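Local coordinates for protein 2-aminomuconate 6-semialdehyde dehydrogenase (Burkholderia cenocepacia, PDB 4U3W) that probably oxidises 2-aminomuconate 6-semialdehyde to 2-aminomuconate with NAD as cofactor, at residues H89-G94 against A209-D214; K276-V281 against K427-S432; G346-I349 against H353-K356. All blocks are in the same frame, centred on the assembly; numbering follows the deposited sequence.

How the contacts relate
From the N terminus, contact 1 comes first. It joins helix 81-96 to helix 203-214 and closes a loop of 114 residues. Contact 2 opens only after that loop is shut. It sets helix 422-430 against strand 277-281, a member of the seven-stranded mixed sheet, and closes a loop of 145 residues. Contact 3 is nested inside this second loop. It is local: 346-349 meets 353-356 at the start of helix 351-366, closing a loop of only three residues. Contacts 1 and 2 lie on opposite sides of the chain's centre, their centres about 41 Å apart. The centres of contacts 2 and 3 are about 25 Å apart. None of the three touches another.

Contact 1: residues H89-G94 against A209-D214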
loop_
_atom_site.group_PDB
_atom_site.type_symbol
_atom_site.label_atom_id
_atom_site.label_comp_id
_atom_site.label_asym_id
_atom_site.label_seq_id
_atom_site.Cartn_x
_atom_site.Cartn_y
_atom_site.Cartn_z
ATOM N N HIS A 89 23.379 -7.297 -7.469
ATOM C CA HIS A 89 23.636 -8.716 -7.436
ATOM C C HIS A 89 25.056 -9.051 -7.896
ATOM O O HIS A 89 25.655 -9.979 -7.378
ATOM C CB HIS A 89 22.611 -9.476 -8.291
ATOM C CG HIS A 89 21.322 -9.744 -7.579
ATOM N ND1 HIS A 89 21.218 -10.654 -6.543
ATOM C CD2 HIS A 89 20.084 -9.216 -7.748
ATOM C CE1 HIS A 89 19.971 -10.667 -6.102
ATOM N NE2 HIS A 89 19.262 -9.808 -6.820
ATOM N N LYS A 90 25.594 -8.315 -8.862
ATOM C CA LYS A 90 26.999 -8.541 -9.259
ATOM C C LYS A 90 27.942 -8.274 -8.097
ATOM O O LYS A 90 28.947 -8.971 -7.913
ATOM C CB LYS A 90 27.401 -7.624 -10.418
ATOM C CG LYS A 90 27.041 -8.165 -11.817
ATOM C CD LYS A 90 27.519 -7.185 -12.910
ATOM C CE LYS A 90 26.466 -6.988 -14.007
ATOM N NZ LYS A 90 26.390 -8.042 -15.072
ATOM N N ILE A 91 27.637 -7.219 -7.342
ATOM C CA ILE A 91 28.477 -6.862 -6.181
ATOM C C ILE A 91 28.371 -7.970 -5.144
ATOM O O ILE A 91 29.365 -8.457 -4.631
ATOM C CB ILE A 91 28.048 -5.494 -5.587
ATOM C CG1 ILE A 91 28.378 -4.365 -6.585
ATOM C CG2 ILE A 91 28.768 -5.225 -4.251
ATOM C CD1 ILE A 91 27.588 -3.049 -6.354
ATOM N N ALA A 92 27.140 -8.407 -4.882
ATOM C CA ALA A 92 26.937 -9.512 -3.949
ATOM C C ALA A 92 27.727 -10.747 -4.359
ATOM O O ALA A 92 28.416 -11.359 -3.533
ATOM C CB ALA A 92 25.437 -9.824 -3.847
ATOM N N ASP A 93 27.681 -11.093 -5.648
ATOM C CA ASP A 93 28.454 -12.233 -6.156
ATOM C C ASP A 93 29.957 -12.057 -5.944
ATOM O O ASP A 93 30.677 -13.019 -5.648
ATOM C CB ASP A 93 28.173 -12.440 -7.664
ATOM C CG ASP A 93 26.763 -12.955 -7.941
ATOM O OD1 ASP A 93 26.072 -13.364 -6.992
ATOM O OD2 ASP A 93 26.323 -12.910 -9.108
ATOM N N GLY A 94 30.452 -10.831 -6.147
ATOM C CA GLY A 94 31.881 -10.544 -6.007
ATOM C C GLY A 94 32.395 -10.694 -4.581
ATOM O O GLY A 94 33.555 -11.094 -4.362
ATOM N N ALA A 209 35.603 -1.976 -1.824
ATOM C CA ALA A 209 36.044 -1.141 -2.941
ATOM C C ALA A 209 36.693 -1.971 -4.059
ATOM O O ALA A 209 36.447 -1.692 -5.216
ATOM C CB ALA A 209 37.075 -0.032 -2.427
ATOM N N GLU A 210 37.537 -2.957 -3.710
ATOM C CA GLU A 210 38.143 -3.830 -4.730
ATOM C C GLU A 210 37.086 -4.581 -5.526
ATOM O O GLU A 210 37.203 -4.767 -6.763
ATOM C CB GLU A 210 39.095 -4.854 -4.071
ATOM C CG GLU A 210 40.277 -4.183 -3.404
ATOM C CD GLU A 210 41.270 -5.157 -2.796
ATOM O OE1 GLU A 210 41.223 -6.362 -3.130
ATOM O OE2 GLU A 210 42.130 -4.708 -1.996
ATOM N N VAL A 211 36.042 -5.016 -4.835
ATOM C CA VAL A 211 34.937 -5.705 -5.529
ATOM C C VAL A 211 34.220 -4.735 -6.484
ATOM O O VAL A 211 33.952 -5.099 -7.655
ATOM C CB VAL A 211 33.930 -6.362 -4.519
ATOM C CG1 VAL A 211 32.665 -6.844 -5.287
ATOM C CG2 VAL A 211 34.613 -7.548 -3.840
ATOM N N MET A 212 33.901 -3.525 -6.003
ATOM C CA MET A 212 33.322 -2.465 -6.848
ATOM C C MET A 212 34.137 -2.269 -8.132
ATOM O O MET A 212 33.588 -2.138 -9.235
ATOM C CB MET A 212 33.260 -1.082 -6.111
ATOM C CG MET A 212 32.435 -1.085 -4.798
ATOM S SD MET A 212 30.686 -1.515 -5.156
ATOM C CE MET A 212 29.947 -1.336 -3.531
ATOM N N HIS A 213 35.449 -2.186 -7.947
ATOM C CA HIS A 213 36.402 -2.029 -9.036
ATOM C C HIS A 213 36.396 -3.242 -9.978
ATOM O O HIS A 213 36.342 -3.081 -11.197
ATOM C CB HIS A 213 37.813 -1.829 -8.458
ATOM C CG HIS A 213 38.798 -1.344 -9.473
ATOM N ND1 HIS A 213 38.643 -0.145 -10.132
ATOM C CD2 HIS A 213 39.942 -1.889 -9.950
ATOM C CE1 HIS A 213 39.644 0.030 -10.976
ATOM N NE2 HIS A 213 40.455 -1.007 -10.877
ATOM N N ASP A 214 36.427 -4.454 -9.409
ATOM C CA ASP A 214 36.514 -5.649 -10.236
ATOM C C ASP A 214 35.232 -5.893 -11.049
ATOM O O ASP A 214 35.306 -6.349 -12.197
ATOM C CB ASP A 214 36.869 -6.877 -9.382
ATOM C CG ASP A 214 38.346 -6.923 -8.999
ATOM O OD1 ASP A 214 39.165 -6.174 -9.604
ATOM O OD2 ASP A 214 38.697 -7.704 -8.074
#
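Ile91 and Gly94 of helix 81-96 meet Val211 and Met212 of helix 203-214, where the axes of segments 89-94 and 209-214 approach to 9.3 Å, with 122° between their N-to-C directions. The backbones come nearest at Gly94 and Val211, whose CA atoms are 5.7 Å apart. Val211 points at the other helix, and its two methyls rest on backbone atoms of the turn 91-94. Val211 CG1 lies 3.7 Å from Ile91 O, and CG2 3.7 Å from Gly94 O. Gly94 has no side chain to stand between, so its CA comes within 3.9 Å of Val211 CG1. Helix 203-214 is the connection of a beta-alpha-beta crossover between the parallel strands 192-196 and 222-224, which probably belongs to the cofactor-binding domain. Helix 81-96 packs against it. Met212 starts away from the contact, but its chain bends at chi2 (-62°) and the sulfur returns. SD lies 3.7 Å from Ile91 CD1. CE reaches both Ile91 methyls, CD1 and CG2, at 4.1 Å each. The two side chains cross obliquely. Beyond them, Ile91 touches Phe129 of helix 114-138, while Met212 reaches Phe222 of strand 222-224 and Val183 and Leu187 of helix 175-188.

Contact 2: residues K276-V281 against K427-S432; sequences KNAAVV and KRVNDS
The contact belongs to a beta-alpha-beta crossover of the seven-stranded sheet: Ala278 and Val280 of strand 277-281 meet Val429 near the end of helix 422-430. The apolar part depends on one methyl. Val429 CG2 lies 3.6 Å from Val280 CG2 and 4.0 Å from Ala278 CB, so it bridges two residues on the same face of the strand. With CG1 anti to N (chi1 -178°), Val280 has its CG2 beside the backbone N, where it meets Val429 CG2. The two valines cross at a slant. The crossover runs from strand 413-419 through helix 422-430 to strand 437-441. It passes over strands 309-315 and 277-281, which lie between those two in the sheet. This sheet is probably the core of the catalytic domain, as in other aldehyde dehydrogenases. Past the helix, Asp431 is the centre of an inverse gamma turn, with a weak bond from Ser432 N to Asn430 O. The turn brings Ser432 back towards the start of the strand. There a water bridges the segments, 2.9 Å from Ser432 OG and 3.3 Å from Lys276 O, the second bond being weak. Ser432 OG has its strongest polar partner in Tyr434. Arg311 of strand 309-315 ties both segments, with NE hydrogen-bonded to Lys276 O and NH1 to Arg428 O. The amine of Lys276 turns away to a hydrogen bond with Glu407 O and a salt bridge with Glu310.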
loop_
_atom_site.group_PDB
_atom_site.type_symbol
_atom_site.label_atom_id
_atom_site.label_comp_id
_atom_site.label_asym_id
_atom_site.label_seq_id
_atom_site.Cartn_x
_atom_site.Cartn_y
_atom_site.Cartn_z
ATOM N N LYS A 276 20.229 2.740 25.613
ATOM C CA LYS A 276 20.465 2.075 26.912
ATOM C C LYS A 276 19.331 1.096 27.094
ATOM O O LYS A 276 18.386 1.321 27.859
ATOM C CB LYS A 276 20.528 3.061 28.060
ATOM C CG LYS A 276 21.012 2.408 29.406
ATOM C CD LYS A 276 22.514 2.028 29.368
ATOM C CE LYS A 276 22.969 1.430 30.739
ATOM N NZ LYS A 276 24.439 1.195 30.735
ATOM N N ASN A 277 19.394 0.036 26.298
ATOM C CA ASN A 277 18.277 -0.850 26.099
ATOM C C ASN A 277 18.013 -1.809 27.255
ATOM O O ASN A 277 18.934 -2.272 27.905
ATOM C CB ASN A 277 18.492 -1.654 24.825
ATOM C CG ASN A 277 18.886 -0.759 23.663
ATOM O OD1 ASN A 277 18.137 0.146 23.271
ATOM N ND2 ASN A 277 20.040 -1.024 23.099
ATOM N N ALA A 278 16.736 -2.084 27.487
ATOM C CA ALA A 278 16.294 -3.041 28.514
ATOM C C ALA A 278 15.833 -4.387 27.932
ATOM O O ALA A 278 15.292 -4.455 26.783
ATOM C CB ALA A 278 15.163 -2.440 29.341
ATOM N N ALA A 279 16.050 -5.436 28.727
ATOM C CA ALA A 279 15.385 -6.727 28.549
ATOM C C ALA A 279 14.494 -6.948 29.785
ATOM O O ALA A 279 14.927 -6.681 30.919
ATOM C CB ALA A 279 16.415 -7.858 28.395
ATOM N N VAL A 280 13.242 -7.364 29.554
ATOM C CA VAL A 280 12.268 -7.573 30.641
ATOM C C VAL A 280 11.919 -9.039 30.666
ATOM O O VAL A 280 11.595 -9.595 29.631
ATOM C CB VAL A 280 10.974 -6.708 30.457
ATOM C CG1 VAL A 280 9.993 -6.914 31.619
ATOM C CG2 VAL A 280 11.357 -5.216 30.367
ATOM N N VAL A 281 12.061 -9.664 31.831
ATOM C CA VAL A 281 11.714 -11.067 31.984
ATOM C C VAL A 281 10.604 -11.243 33.029
ATOM O O VAL A 281 10.828 -11.028 34.199
ATOM C CB VAL A 281 12.948 -11.945 32.383
ATOM C CG1 VAL A 281 12.538 -13.425 32.403
ATOM C CG2 VAL A 281 14.097 -11.728 31.355
ATOM N N LYS A 427 7.075 1.732 33.076
ATOM C CA LYS A 427 7.600 3.045 33.433
ATOM C C LYS A 427 9.108 3.036 33.557
ATOM O O LYS A 427 9.777 3.985 33.091
ATOM C CB LYS A 427 7.000 3.562 34.742
ATOM C CG LYS A 427 5.531 3.907 34.634
ATOM C CD LYS A 427 4.988 4.433 35.968
ATOM C CE LYS A 427 3.469 4.584 35.934
ATOM N NZ LYS A 427 3.077 5.585 34.905
ATOM N N ARG A 428 9.662 1.984 34.164
ATOM C CA ARG A 428 11.130 1.950 34.355
ATOM C C ARG A 428 11.882 1.797 33.003
ATOM O O ARG A 428 12.925 2.420 32.752
ATOM C CB ARG A 428 11.486 0.815 35.317
ATOM C CG ARG A 428 10.861 1.072 36.688
ATOM C CD ARG A 428 11.140 -0.009 37.704
ATOM N NE ARG A 428 12.548 -0.093 38.117
ATOM C CZ ARG A 428 13.013 -1.101 38.861
ATOM N NH1 ARG A 428 12.182 -2.065 39.238
ATOM N NH2 ARG A 428 14.286 -1.164 39.215
ATOM N N VAL A 429 11.327 0.980 32.130
ATOM C CA VAL A 429 11.901 0.842 30.801
ATOM C C VAL A 429 11.878 2.204 30.094
ATOM O O VAL A 429 12.896 2.621 29.559
ATOM C CB VAL A 429 11.135 -0.227 29.951
ATOM C CG1 VAL A 429 11.532 -0.117 28.438
ATOM C CG2 VAL A 429 11.403 -1.640 30.475
ATOM N N ASN A 430 10.748 2.922 30.149
ATOM C CA ASN A 430 10.614 4.190 29.396
ATOM C C ASN A 430 11.307 5.395 30.031
ATOM O O ASN A 430 11.533 6.427 29.361
ATOM C CB ASN A 430 9.135 4.508 29.172
ATOM C CG ASN A 430 8.510 3.576 28.152
ATOM O OD1 ASN A 430 9.227 2.970 27.358
ATOM N ND2 ASN A 430 7.180 3.442 28.177
ATOM N N ASP A 431 11.702 5.237 31.288
ATOM C CA ASP A 431 12.491 6.273 31.956
ATOM C C ASP A 431 13.954 6.311 31.435
ATOM O O ASP A 431 14.905 5.785 32.059
ATOM C CB ASP A 431 12.434 6.052 33.469
ATOM C CG ASP A 431 13.334 7.010 34.217
ATOM O OD1 ASP A 431 13.548 8.151 33.712
ATOM O OD2 ASP A 431 13.807 6.614 35.314
ATOM N N SER A 432 14.115 6.960 30.279
ATOM C CA SER A 432 15.367 6.990 29.540
ATOM C C SER A 432 15.289 8.125 28.484
ATOM O O SER A 432 14.222 8.390 27.906
ATOM C CB SER A 432 15.661 5.635 28.869
ATOM O OG SER A 432 16.869 5.664 28.104
HETATM O O HOH W 1 16.176 3.346 26.441
#

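Contact 3: residues G346-I349 against H353-K356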
loop_
_atom_site.group_PDB
_atom_site.type_symbol
_atom_site.label_atom_id
_atom_site.label_comp_id
_atom_site.label_asym_id
_atom_site.label_seq_id
_atom_site.Cartn_x
_atom_site.Cartn_y
_atom_site.Cartn_z
ATOM N N GLY A 346 35.271 -12.271 21.911
ATOM C CA GLY A 346 36.516 -11.572 21.533
ATOM C C GLY A 346 36.815 -10.332 22.375
ATOM O O GLY A 346 36.144 -10.087 23.364
ATOM N N PRO A 347 37.851 -9.563 21.991
ATOM C CA PRO A 347 38.236 -8.335 22.690
ATOM C C PRO A 347 37.278 -7.147 22.355
ATOM O O PRO A 347 36.504 -7.218 21.384
ATOM C CB PRO A 347 39.645 -8.028 22.100
ATOM C CG PRO A 347 39.584 -8.521 20.709
ATOM C CD PRO A 347 38.681 -9.819 20.798
ATOM N N LEU A 348 37.371 -6.063 23.118
ATOM C CA LEU A 348 36.861 -4.745 22.649
ATOM C C LEU A 348 37.687 -4.231 21.496
ATOM O O LEU A 348 38.787 -4.755 21.166
ATOM C CB LEU A 348 36.862 -3.718 23.774
ATOM C CG LEU A 348 36.050 -4.208 24.983
ATOM C CD1 LEU A 348 36.145 -3.179 26.148
ATOM C CD2 LEU A 348 34.620 -4.538 24.669
ATOM N N ILE A 349 37.147 -3.197 20.837
ATOM C CA ILE A 349 37.711 -2.746 19.593
ATOM C C ILE A 349 39.111 -2.166 19.753
ATOM O O ILE A 349 39.888 -2.214 18.803
ATOM C CB ILE A 349 36.783 -1.670 18.903
ATOM C CG1 ILE A 349 37.223 -1.405 17.476
ATOM C CG2 ILE A 349 36.666 -0.384 19.761
ATOM C CD1 ILE A 349 37.098 -2.673 16.598
ATOM N N HIS A 353 38.984 2.188 23.904
ATOM C CA HIS A 353 37.620 1.862 24.290
ATOM C C HIS A 353 37.601 1.048 25.570
ATOM O O HIS A 353 36.743 1.232 26.435
ATOM C CB HIS A 353 36.870 1.103 23.166
ATOM C CG HIS A 353 35.430 0.853 23.489
ATOM N ND1 HIS A 353 34.552 1.870 23.806
ATOM C CD2 HIS A 353 34.696 -0.293 23.505
ATOM C CE1 HIS A 353 33.357 1.360 24.051
ATOM N NE2 HIS A 353 33.415 0.053 23.864
ATOM N N ARG A 354 38.527 0.113 25.695
ATOM C CA ARG A 354 38.603 -0.613 26.926
ATOM C C ARG A 354 38.813 0.307 28.142
ATOM O O ARG A 354 38.239 0.082 29.211
ATOM C CB ARG A 354 39.719 -1.628 26.863
ATOM C CG ARG A 354 39.829 -2.282 28.164
ATOM C CD ARG A 354 40.707 -3.431 28.133
ATOM N NE ARG A 354 42.073 -3.044 28.401
ATOM C CZ ARG A 354 43.017 -3.953 28.568
ATOM N NH1 ARG A 354 44.256 -3.539 28.802
ATOM N NH2 ARG A 354 42.696 -5.290 28.500
ATOM N N ASP A 355 39.628 1.348 27.982
ATOM C CA ASP A 355 39.811 2.303 29.072
ATOM C C ASP A 355 38.477 2.921 29.496
ATOM O O ASP A 355 38.224 3.073 30.684
ATOM C CB ASP A 355 40.759 3.445 28.668
ATOM C CG ASP A 355 42.226 3.018 28.585
ATOM O OD1 ASP A 355 42.590 1.987 29.187
ATOM O OD2 ASP A 355 43.012 3.732 27.903
ATOM N N LYS A 356 37.635 3.297 28.523
ATOM C CA LYS A 356 36.328 3.878 28.859
ATOM C C LYS A 356 35.466 2.852 29.615
ATOM O O LYS A 356 34.911 3.175 30.668
ATOM C CB LYS A 356 35.571 4.355 27.609
#
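The imidazole of His353 meets Leu348 at its edge: Leu348 CB lies near the ring plane, 4.1 Å from His353 CD2. Outside the two segments, the indole of Trp172 meets the same ring with the planes at about 60°. The other flat group, the guanidinium of Arg354, leads away from 346-349. It is the root of this side chain that touches. Leu348 CD1 lies 3.6 Å from Arg354 CA and 4.0 Å from Arg354 CB, and the two side chains cross at about a right angle. With CG anti to its own carbonyl carbon and CD1 extended beyond it (chi2 176°), Leu348 reaches the first part of the helix. Ile349 supplies the second apolar touch. Its CG2 is 3.7 Å from His353 CB and 4.1 Å from His353 CG. This methyl sits between the backbone N and the carbonyl carbon, the crowded position, while CG1 is anti to N (chi1 -168°) and heads off from the histidine. The contact folds the loop before helix 351-366 back on its first turns. The junction probably lies in the catalytic domain of the aldehyde dehydrogenase fold, with the side chain of Ile349 about 6 Å from a bound magnesium ion. Ser350 OG joins this junction by a hydrogen bond with His353 N. Ile349 N bonds to Gln304 OE1, and Leu348 is held by backbone bonding with Ala388. His353 NE2 bonds to Phe410 O, which would limit rotation of the ring and means that NE2 carries a hydrogen. Arg354 NH2 bonds to Phe389 O, with NH1 close to the like charge of Arg351. Between the segments carbon meets carbon, while His353 NE2 and Arg354 NH2 bind the carbonyls of Phe410 and Phe389.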